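Local coordinates for MMACHC-like protein (Caenorhabditis elegans, PDB 5UJC) that probably catalyses the reductive removal of the upper axial ligand of cobalamins such as cyanocobalamin, with a flavin as cofactor, and binds methylcobalamin, at residues 75-80 with 84-89; 246-251 with 258-263; 107-112 with 190-195. All blocks are in the same frame, centred on the assembly; numbering follows the deposited sequence. Where two conformers were deposited one is given.

Contact 1 (75-80 with 84-89); sequences QKTMDF and DEVCEM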
loop_
_atom_site.group_PDB
_atom_site.type_symbol
_atom_site.label_atom_id
_atom_site.label_comp_id
_atom_site.label_asym_id
_atom_site.label_seq_id
_atom_site.Cartn_x
_atom_site.Cartn_y
_atom_site.Cartn_z
ATOM N N GLN A 75 1.650 6.441 22.494
ATOM C CA GLN A 75 0.413 6.602 23.245
ATOM C C GLN A 75 -0.061 5.266 23.816
ATOM O O GLN A 75 -0.505 5.198 24.955
ATOM C CB GLN A 75 -0.676 7.206 22.353
ATOM C CG GLN A 75 -1.969 7.521 23.097
ATOM C CD GLN A 75 -1.750 8.550 24.198
ATOM O OE1 GLN A 75 -1.299 9.661 23.931
ATOM N NE2 GLN A 75 -2.048 8.179 25.437
ATOM N N LYS A 76 -0.019 4.203 23.009
ATOM C CA LYS A 76 -0.452 2.909 23.500
ATOM C C LYS A 76 0.398 2.437 24.658
ATOM O O LYS A 76 -0.106 1.808 25.579
ATOM C CB LYS A 76 -0.477 1.874 22.374
ATOM C CG LYS A 76 -1.579 2.109 21.369
ATOM C CD LYS A 76 -2.943 1.808 21.976
ATOM C CE LYS A 76 -4.073 2.054 21.032
ATOM N NZ LYS A 76 -5.358 1.802 21.748
ATOM N N THR A 77 1.675 2.737 24.622
ATOM C CA THR A 77 2.565 2.358 25.711
ATOM C C THR A 77 2.160 3.073 26.984
ATOM O O THR A 77 2.109 2.443 28.074
ATOM C CB THR A 77 4.049 2.622 25.334
ATOM O OG1 THR A 77 4.406 1.838 24.182
ATOM C CG2 THR A 77 4.963 2.280 26.451
ATOM N N MET A 78 1.845 4.352 26.871
ATOM C CA MET A 78 1.333 5.110 28.026
ATOM C C MET A 78 0.027 4.490 28.544
ATOM O O MET A 78 -0.133 4.269 29.762
ATOM C CB MET A 78 1.117 6.572 27.648
ATOM C CG MET A 78 0.537 7.442 28.777
ATOM S SD MET A 78 1.592 7.464 30.239
ATOM C CE MET A 78 2.831 8.651 29.734
ATOM N N ASP A 79 -0.872 4.145 27.625
ATOM C CA ASP A 79 -2.188 3.605 27.984
ATOM C C ASP A 79 -2.086 2.255 28.713
ATOM O O ASP A 79 -2.776 2.009 29.726
ATOM C CB ASP A 79 -3.054 3.417 26.741
ATOM C CG ASP A 79 -3.432 4.742 26.048
ATOM O OD1 ASP A 79 -3.283 5.815 26.648
ATOM O OD2 ASP A 79 -3.881 4.682 24.865
ATOM N N PHE A 80 -1.269 1.362 28.166
ATOM C CA PHE A 80 -1.117 -0.000 28.734
ATOM C C PHE A 80 -0.178 -0.026 29.948
ATOM O O PHE A 80 -0.250 -0.953 30.780
ATOM C CB PHE A 80 -0.621 -0.973 27.664
ATOM C CG PHE A 80 -1.706 -1.492 26.763
ATOM C CD1 PHE A 80 -2.560 -2.509 27.205
ATOM C CD2 PHE A 80 -1.870 -1.002 25.479
ATOM C CE1 PHE A 80 -3.565 -2.991 26.405
ATOM C CE2 PHE A 80 -2.878 -1.493 24.665
ATOM C CZ PHE A 80 -3.731 -2.489 25.133
ATOM N N ASP A 84 6.300 -3.769 27.593
ATOM C CA ASP A 84 6.071 -5.212 27.626
ATOM C C ASP A 84 4.561 -5.530 27.604
ATOM O O ASP A 84 4.131 -6.460 26.952
ATOM C CB ASP A 84 6.729 -5.846 28.849
ATOM C CG ASP A 84 8.249 -5.945 28.728
ATOM O OD1 ASP A 84 8.792 -5.891 27.601
ATOM O OD2 ASP A 84 8.901 -6.091 29.765
ATOM N N GLU A 85 3.756 -4.695 28.259
ATOM C CA GLU A 85 2.307 -4.889 28.230
ATOM C C GLU A 85 1.700 -4.640 26.850
ATOM O O GLU A 85 0.868 -5.404 26.403
ATOM C CB GLU A 85 1.601 -4.027 29.288
ATOM C CG GLU A 85 0.132 -4.417 29.525
ATOM C CD GLU A 85 -0.049 -5.851 30.067
ATOM O OE1 GLU A 85 0.944 -6.449 30.561
ATOM O OE2 GLU A 85 -1.197 -6.369 30.019
ATOM N N VAL A 86 2.145 -3.591 26.181
ATOM C CA VAL A 86 1.658 -3.330 24.836
ATOM C C VAL A 86 1.973 -4.512 23.935
ATOM O O VAL A 86 1.135 -4.948 23.146
ATOM C CB VAL A 86 2.294 -2.089 24.197
ATOM C CG1 VAL A 86 1.636 -1.820 22.849
ATOM C CG2 VAL A 86 2.143 -0.894 25.060
ATOM N N CYS A 87 3.204 -4.997 24.021
ATOM C CA CYS A 87 3.638 -6.144 23.184
ATOM C C CYS A 87 2.770 -7.357 23.401
ATOM O O CYS A 87 2.398 -8.036 22.433
ATOM C CB CYS A 87 5.081 -6.508 23.475
ATOM S SG CYS A 87 6.233 -5.284 22.900
ATOM N N GLU A 88 2.424 -7.630 24.663
ATOM C CA GLU A 88 1.577 -8.780 25.007
ATOM C C GLU A 88 0.174 -8.589 24.454
ATOM O O GLU A 88 -0.431 -9.534 23.927
ATOM C CB GLU A 88 1.521 -8.968 26.523
ATOM C CG GLU A 88 0.597 -10.094 26.993
ATOM C CD GLU A 88 0.497 -10.189 28.510
ATOM O OE1 GLU A 88 1.134 -9.366 29.219
ATOM O OE2 GLU A 88 -0.242 -11.081 28.997
ATOM N N MET A 89 -0.358 -7.373 24.580
ATOM C CA MET A 89 -1.782 -7.135 24.292
ATOM C C MET A 89 -2.083 -6.776 22.838
ATOM O O MET A 89 -3.223 -6.907 22.400
ATOM C CB MET A 89 -2.345 -6.066 25.222
ATOM C CG MET A 89 -2.332 -6.489 26.676
ATOM S SD MET A 89 -3.013 -8.131 27.037
ATOM C CE MET A 89 -4.737 -7.941 26.500
#
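Lys76 and Val86 open this contact, in which two successive helices meet at nearly a right angle, the axes of the two segments 98° apart. Lys76 gives its backbone more than its side chain: its O lies 3.6 Å from Val86 CG2, in the one of two deposited valine conformers described here, while the aliphatic chain leaves the interface. One residue on, Thr77 has the CA nearest to that of Val86, at 5.8 Å. Its OG1 stands anti to the carbonyl carbon, a position that brings it to 3.7 Å from Val86 CG2 and also lets it hydrogen-bond to Val73 O one turn earlier. The side chains of Thr77 and Val86 cross at about a right angle.

Phe80, in the last turn of helix 62-80, makes the largest contribution to the contact. Its CB rests against Val86 CG2 at 3.8 Å, and the ring reaches across to Met89, with Phe80 CE1 3.5 Å from Met89 CB. Glu85 lays its CG 3.7 Å from Phe80 O; anti to the backbone N (chi1 -167°), this methylene is brought to the carbonyl, and the bend beyond it turns the carboxylate, whose plane lies 44° from that of the ring.

No hydrogen bond or salt bridge spans the segments. The junction therefore depends on van der Waals contact alone, with charged residues lending only their methylenes and backbone, as suits a helical corner near the protein surface.

Contact 2 (246-251 with 258-263); sequences MEFFGR and EVLRPW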
loop_
_atom_site.group_PDB
_atom_site.type_symbol
_atom_site.label_atom_id
_atom_site.label_comp_id
_atom_site.label_asym_id
_atom_site.label_seq_id
_atom_site.Cartn_x
_atom_site.Cartn_y
_atom_site.Cartn_z
ATOM N N MET A 246 13.045 -0.185 7.786
ATOM C CA MET A 246 13.528 -1.282 6.953
ATOM C C MET A 246 13.863 -2.526 7.809
ATOM O O MET A 246 13.608 -3.663 7.396
ATOM C CB MET A 246 14.701 -0.816 6.102
ATOM C CG MET A 246 14.267 0.121 4.991
ATOM S SD MET A 246 15.515 0.556 3.809
ATOM C CE MET A 246 16.430 1.714 4.748
ATOM N N GLU A 247 14.384 -2.313 9.028
ATOM C CA GLU A 247 14.665 -3.434 9.906
ATOM C C GLU A 247 13.341 -4.106 10.317
ATOM O O GLU A 247 13.229 -5.330 10.316
ATOM C CB GLU A 247 15.432 -2.968 11.150
ATOM C CG GLU A 247 15.786 -4.094 12.126
ATOM C CD GLU A 247 16.718 -5.128 11.547
ATOM O OE1 GLU A 247 17.554 -4.770 10.681
ATOM O OE2 GLU A 247 16.634 -6.289 11.972
ATOM N N PHE A 248 12.353 -3.286 10.664
ATOM C CA PHE A 248 11.047 -3.770 11.089
ATOM C C PHE A 248 10.396 -4.651 9.995
ATOM O O PHE A 248 10.028 -5.800 10.244
ATOM C CB PHE A 248 10.170 -2.556 11.429
ATOM C CG PHE A 248 8.814 -2.890 11.955
ATOM C CD1 PHE A 248 7.725 -3.031 11.094
ATOM C CD2 PHE A 248 8.588 -2.981 13.332
ATOM C CE1 PHE A 248 6.464 -3.265 11.591
ATOM C CE2 PHE A 248 7.322 -3.228 13.815
ATOM C CZ PHE A 248 6.260 -3.357 12.946
ATOM N N PHE A 249 10.257 -4.118 8.797
ATOM C CA PHE A 249 9.552 -4.858 7.746
ATOM C C PHE A 249 10.372 -5.984 7.150
ATOM O O PHE A 249 9.825 -6.883 6.525
ATOM C CB PHE A 249 9.038 -3.917 6.656
ATOM C CG PHE A 249 7.863 -3.067 7.096
ATOM C CD1 PHE A 249 6.714 -3.652 7.582
ATOM C CD2 PHE A 249 7.900 -1.677 6.968
ATOM C CE1 PHE A 249 5.627 -2.870 7.958
ATOM C CE2 PHE A 249 6.836 -0.900 7.336
ATOM C CZ PHE A 249 5.677 -1.504 7.826
ATOM N N GLY A 250 11.673 -5.985 7.374
ATOM C CA GLY A 250 12.510 -7.110 6.931
ATOM C C GLY A 250 12.441 -8.342 7.834
ATOM O O GLY A 250 12.926 -9.423 7.461
ATOM N N ARG A 251 11.880 -8.184 9.024
ATOM C CA ARG A 251 11.786 -9.262 10.004
ATOM C C ARG A 251 10.436 -9.916 9.973
ATOM O O ARG A 251 9.443 -9.264 9.695
ATOM C CB ARG A 251 11.980 -8.722 11.438
ATOM C CG ARG A 251 13.381 -8.312 11.753
ATOM C CD ARG A 251 13.455 -7.856 13.159
ATOM N NE ARG A 251 14.788 -7.413 13.538
ATOM C CZ ARG A 251 15.227 -7.340 14.787
ATOM N NH1 ARG A 251 14.442 -7.715 15.835
ATOM N NH2 ARG A 251 16.445 -6.908 15.008
ATOM N N GLU A 258 10.603 -5.780 19.296
ATOM C CA GLU A 258 11.839 -5.314 19.914
ATOM C C GLU A 258 12.517 -4.179 19.126
ATOM O O GLU A 258 13.213 -3.331 19.723
ATOM C CB GLU A 258 12.819 -6.467 20.156
ATOM C CG GLU A 258 12.461 -7.349 21.360
ATOM C CD GLU A 258 12.388 -6.592 22.689
ATOM O OE1 GLU A 258 13.174 -5.628 22.909
ATOM O OE2 GLU A 258 11.570 -6.992 23.539
ATOM N N VAL A 259 12.249 -4.102 17.826
ATOM C CA VAL A 259 12.749 -2.992 17.008
ATOM C C VAL A 259 12.180 -1.637 17.501
ATOM O O VAL A 259 12.829 -0.590 17.372
ATOM C CB VAL A 259 12.418 -3.237 15.511
ATOM C CG1 VAL A 259 12.846 -2.065 14.651
ATOM C CG2 VAL A 259 13.095 -4.511 15.034
ATOM N N LEU A 260 10.979 -1.675 18.095
ATOM C CA LEU A 260 10.289 -0.467 18.526
ATOM C C LEU A 260 10.584 -0.047 19.954
ATOM O O LEU A 260 10.215 1.060 20.350
ATOM C CB LEU A 260 8.780 -0.643 18.370
ATOM C CG LEU A 260 8.308 -1.037 16.984
ATOM C CD1 LEU A 260 6.785 -1.040 16.948
ATOM C CD2 LEU A 260 8.834 -0.120 15.860
ATOM N N ARG A 261 11.238 -0.906 20.736
ATOM C CA ARG A 261 11.452 -0.613 22.145
ATOM C C ARG A 261 12.085 0.805 22.389
ATOM O O ARG A 261 11.593 1.577 23.238
ATOM C CB ARG A 261 12.247 -1.714 22.842
ATOM C CG ARG A 261 12.407 -1.480 24.344
ATOM C CD ARG A 261 13.265 -2.540 24.995
ATOM N NE ARG A 261 12.606 -3.844 25.011
ATOM C CZ ARG A 261 11.787 -4.277 25.981
ATOM N NH1 ARG A 261 11.499 -3.522 27.029
ATOM N NH2 ARG A 261 11.249 -5.477 25.897
ATOM N N PRO A 262 13.101 1.180 21.597
ATOM C CA PRO A 262 13.702 2.497 21.839
ATOM C C PRO A 262 12.744 3.706 21.715
ATOM O O PRO A 262 12.974 4.717 22.357
ATOM C CB PRO A 262 14.828 2.578 20.794
ATOM C CG PRO A 262 15.215 1.152 20.557
ATOM C CD PRO A 262 13.887 0.404 20.605
ATOM N N TRP A 263 11.714 3.605 20.872
ATOM C CA TRP A 263 10.756 4.675 20.714
ATOM C C TRP A 263 10.082 5.069 22.026
ATOM O O TRP A 263 9.590 6.205 22.162
ATOM C CB TRP A 263 9.674 4.261 19.734
ATOM C CG TRP A 263 10.075 4.220 18.306
ATOM C CD1 TRP A 263 11.256 4.616 17.743
ATOM C CD2 TRP A 263 9.199 3.854 17.210
ATOM N NE1 TRP A 263 11.180 4.474 16.337
ATOM C CE2 TRP A 263 9.923 4.036 15.999
ATOM C CE3 TRP A 263 7.870 3.408 17.148
ATOM C CZ2 TRP A 263 9.347 3.811 14.742
ATOM C CZ3 TRP A 263 7.305 3.161 15.923
ATOM C CH2 TRP A 263 8.045 3.357 14.720
#
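Phe248 and Leu260 carry the purely apolar part of this antiparallel helix pair, whose segment axes run at 151° and approach to 10.1 Å. The aromatic ring, swung anti to its own backbone nitrogen (chi1 -177°), is met obliquely by the leucine: Phe248 CD2 lies 3.8 Å from Leu260 CD2, and Phe248 CE2 is 3.9 Å from Leu260 CD1, so both methyls grip neighbouring ring carbons. Val259 lies beside them, its CB at the edge of the Phe248 ring and its CG1 4.2 Å from Phe248 CB.

A second kind of contact sets a methyl against a cation. Val259 CG2 sits over one face of the Arg251 guanidinium, 3.6 Å from Arg251 CZ and offset toward the rim of the group. The same methyl meets Glu247 CG at 4.0 Å, touching both members of an ion pair.

That ion pair itself stays within segment 246-251. In the Glu247 conformer described, Arg251 NE donates to Glu247 OE2 over 2.7 Å, in the guanidinium plane and onto the anti lone pair; the bond from Arg251 NH2 to that oxygen is weak. Arg251 NH1 is held by Glu255 O. Were the arginine at this position an alanine, Glu247 would probably lose its cationic mate and Val259 CG2 the flat group it lies on.

Around the pair, helix 62-80 packs on the apolar side, where Phe65 meets both Phe248 and Leu260 and Phe69 touches Leu260; next along helix 243-250, Phe249 lines the cobalamin pocket and hydrogen-bonds to the bound ligand through its backbone O.

Contact 3 (107-112 with 190-195); sequences EKLRKV and LIFPNV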
loop_
_atom_site.group_PDB
_atom_site.type_symbol
_atom_site.label_atom_id
_atom_site.label_comp_id
_atom_site.label_asym_id
_atom_site.label_seq_id
_atom_site.Cartn_x
_atom_site.Cartn_y
_atom_site.Cartn_z
ATOM N N GLU A 107 -15.492 8.185 10.368
ATOM C CA GLU A 107 -16.471 8.925 11.153
ATOM C C GLU A 107 -16.772 10.295 10.527
ATOM O O GLU A 107 -17.914 10.756 10.521
ATOM C CB GLU A 107 -15.951 9.082 12.561
ATOM C CG GLU A 107 -16.039 7.784 13.365
ATOM C CD GLU A 107 -15.547 7.927 14.792
ATOM O OE1 GLU A 107 -15.425 9.079 15.271
ATOM O OE2 GLU A 107 -15.293 6.878 15.445
ATOM N N LYS A 108 -15.762 10.905 9.935
ATOM C CA LYS A 108 -15.968 12.148 9.198
ATOM C C LYS A 108 -16.521 11.888 7.785
ATOM O O LYS A 108 -17.393 12.625 7.306
ATOM C CB LYS A 108 -14.674 12.938 9.106
ATOM C CG LYS A 108 -14.098 13.355 10.456
ATOM C CD LYS A 108 -14.984 14.358 11.159
ATOM C CE LYS A 108 -14.299 14.936 12.400
ATOM N NZ LYS A 108 -15.284 15.460 13.378
ATOM N N LEU A 109 -15.991 10.859 7.109
ATOM C CA LEU A 109 -16.366 10.563 5.742
ATOM C C LEU A 109 -17.859 10.238 5.628
ATOM O O LEU A 109 -18.504 10.645 4.679
ATOM C CB LEU A 109 -15.530 9.398 5.203
ATOM C CG LEU A 109 -15.864 8.957 3.771
ATOM C CD1 LEU A 109 -15.715 10.080 2.786
ATOM C CD2 LEU A 109 -14.968 7.801 3.377
ATOM N N ARG A 110 -18.399 9.520 6.616
ATOM C CA ARG A 110 -19.829 9.127 6.594
ATOM C C ARG A 110 -20.763 10.344 6.521
ATOM O O ARG A 110 -21.902 10.239 6.043
ATOM C CB ARG A 110 -20.193 8.291 7.835
ATOM C CG ARG A 110 -19.652 6.872 7.819
ATOM C CD ARG A 110 -19.820 6.172 9.174
ATOM N NE ARG A 110 -18.950 4.984 9.269
ATOM C CZ ARG A 110 -18.036 4.757 10.224
ATOM N NH1 ARG A 110 -17.844 5.622 11.230
ATOM N NH2 ARG A 110 -17.321 3.643 10.182
ATOM N N LYS A 111 -20.304 11.484 7.022
ATOM C CA LYS A 111 -21.116 12.699 6.993
ATOM C C LYS A 111 -21.112 13.397 5.617
ATOM O O LYS A 111 -21.934 14.279 5.349
ATOM C CB LYS A 111 -20.663 13.665 8.093
ATOM C CG LYS A 111 -20.767 13.071 9.479
ATOM C CD LYS A 111 -20.402 14.093 10.547
ATOM C CE LYS A 111 -19.955 13.436 11.829
ATOM N NZ LYS A 111 -19.421 14.430 12.806
ATOM N N VAL A 112 -20.166 13.009 4.767
ATOM C CA VAL A 112 -20.063 13.526 3.391
ATOM C C VAL A 112 -20.660 12.521 2.369
ATOM O O VAL A 112 -21.375 12.914 1.443
ATOM C CB VAL A 112 -18.583 13.863 3.044
ATOM C CG1 VAL A 112 -18.423 14.238 1.566
ATOM C CG2 VAL A 112 -18.088 14.998 3.943
ATOM N N LEU A 190 -11.192 2.561 -1.051
ATOM C CA LEU A 190 -12.561 2.945 -0.721
ATOM C C LEU A 190 -13.378 2.980 -1.991
ATOM O O LEU A 190 -12.948 3.565 -2.986
ATOM C CB LEU A 190 -12.584 4.321 -0.078
ATOM C CG LEU A 190 -11.673 4.564 1.109
ATOM C CD1 LEU A 190 -11.778 6.004 1.560
ATOM C CD2 LEU A 190 -11.951 3.645 2.247
ATOM N N ILE A 191 -14.519 2.309 -1.982
ATOM C CA ILE A 191 -15.399 2.288 -3.148
ATOM C C ILE A 191 -16.714 2.952 -2.751
ATOM O O ILE A 191 -17.262 2.648 -1.712
ATOM C CB ILE A 191 -15.654 0.846 -3.620
ATOM C CG1 ILE A 191 -14.312 0.138 -3.906
ATOM C CG2 ILE A 191 -16.553 0.834 -4.874
ATOM C CD1 ILE A 191 -14.434 -1.333 -4.289
ATOM N N PHE A 192 -17.201 3.856 -3.607
ATOM C CA PHE A 192 -18.412 4.654 -3.339
ATOM C C PHE A 192 -19.502 4.300 -4.350
ATOM O O PHE A 192 -19.579 4.901 -5.426
ATOM C CB PHE A 192 -18.068 6.120 -3.410
ATOM C CG PHE A 192 -17.008 6.530 -2.418
ATOM C CD1 PHE A 192 -17.354 6.916 -1.141
ATOM C CD2 PHE A 192 -15.663 6.477 -2.753
ATOM C CE1 PHE A 192 -16.374 7.235 -0.217
ATOM C CE2 PHE A 192 -14.686 6.806 -1.815
ATOM C CZ PHE A 192 -15.050 7.174 -0.560
ATOM N N PRO A 193 -20.336 3.297 -4.024
ATOM C CA PRO A 193 -21.222 2.749 -5.049
ATOM C C PRO A 193 -22.230 3.738 -5.613
ATOM O O PRO A 193 -22.725 3.524 -6.726
ATOM C CB PRO A 193 -21.949 1.602 -4.310
ATOM C CG PRO A 193 -21.035 1.225 -3.209
ATOM C CD PRO A 193 -20.379 2.508 -2.780
ATOM N N ASN A 194 -22.550 4.799 -4.858
ATOM C CA ASN A 194 -23.530 5.795 -5.316
ATOM C C ASN A 194 -22.913 7.019 -5.979
ATOM O O ASN A 194 -23.636 7.949 -6.328
ATOM C CB ASN A 194 -24.424 6.248 -4.140
ATOM C CG ASN A 194 -25.208 5.103 -3.528
ATOM O OD1 ASN A 194 -25.329 5.000 -2.306
ATOM N ND2 ASN A 194 -25.731 4.230 -4.370
ATOM N N VAL A 195 -21.591 7.008 -6.194
ATOM C CA VAL A 195 -20.911 8.150 -6.762
ATOM C C VAL A 195 -20.299 7.760 -8.107
ATOM O O VAL A 195 -19.445 6.882 -8.177
ATOM C CB VAL A 195 -19.807 8.694 -5.826
ATOM C CG1 VAL A 195 -19.129 9.880 -6.462
ATOM C CG2 VAL A 195 -20.396 9.062 -4.468
#
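Leu109 reaches both Phe192 and Leu190 chiefly through CD2. Leu109 CD2 lies 3.9 Å from Phe192 CE1, at the edge of the ring and close to its plane, and 4.1 Å from Leu190 CD1. The ring is thus approached along its rim and not across a face, with Phe192 CZ almost as near to that methyl. Leucine and phenylalanine extend from opposite directions, each spanning part of the gap between backbones whose nearest CA atoms, of Leu109 and Leu190, stand 10.7 Å apart. The leucine CG lies anti to the backbone N (chi1 178°), an orientation that carries the methyls out toward the strand.

The next shell sets these groups in place. Leu190 and Phe192 alternate with Ile191, and so present their side chains on the same face of strand 185-196; backbone bonds from Leu190 to Leu56 and from Phe192 to Met54 fix the spacing against strand 53-60, while Ile191 pairs with Glu117 on the other flank. Beyond Phe192 the chain folds into a type I turn, closed by Val195 N to Phe192 O at 3.0 Å. Ile11 of helix 5-18 also touches Phe192, adding a second helix to this cover.

All three touching residues are buried and apolar. The arrangement is that of the C-terminal part of helix 93-109 packed on one face of an antiparallel sheet, in a mixed alpha+beta fold consistent with the protein's membership of the flavin-dependent nitroreductase clan.

In the fold
Contact 3 is the buried one, joining helix 93-109 to the four-stranded sheet through three apolar side chains; contact 1 is a surface junction between helices, and contact 2 is intermediate. Contacts 1 and 2 are neighbours, their centres 16 Å apart, and are tied directly by a salt bridge, Asp84 OD1 to Arg261 NH2 at 3.0 Å. Helix 62-80 serves both, its last turns in contact 1 and Phe65 and Phe69 beside contact 2. Contact 3 lies on the opposite side of the chain's centre from contact 2, about 35 Å away between centres. All three depend on apolar touches across their segments; ion pairs also border the helical contacts, while contact 3 rests on apolar residues alone.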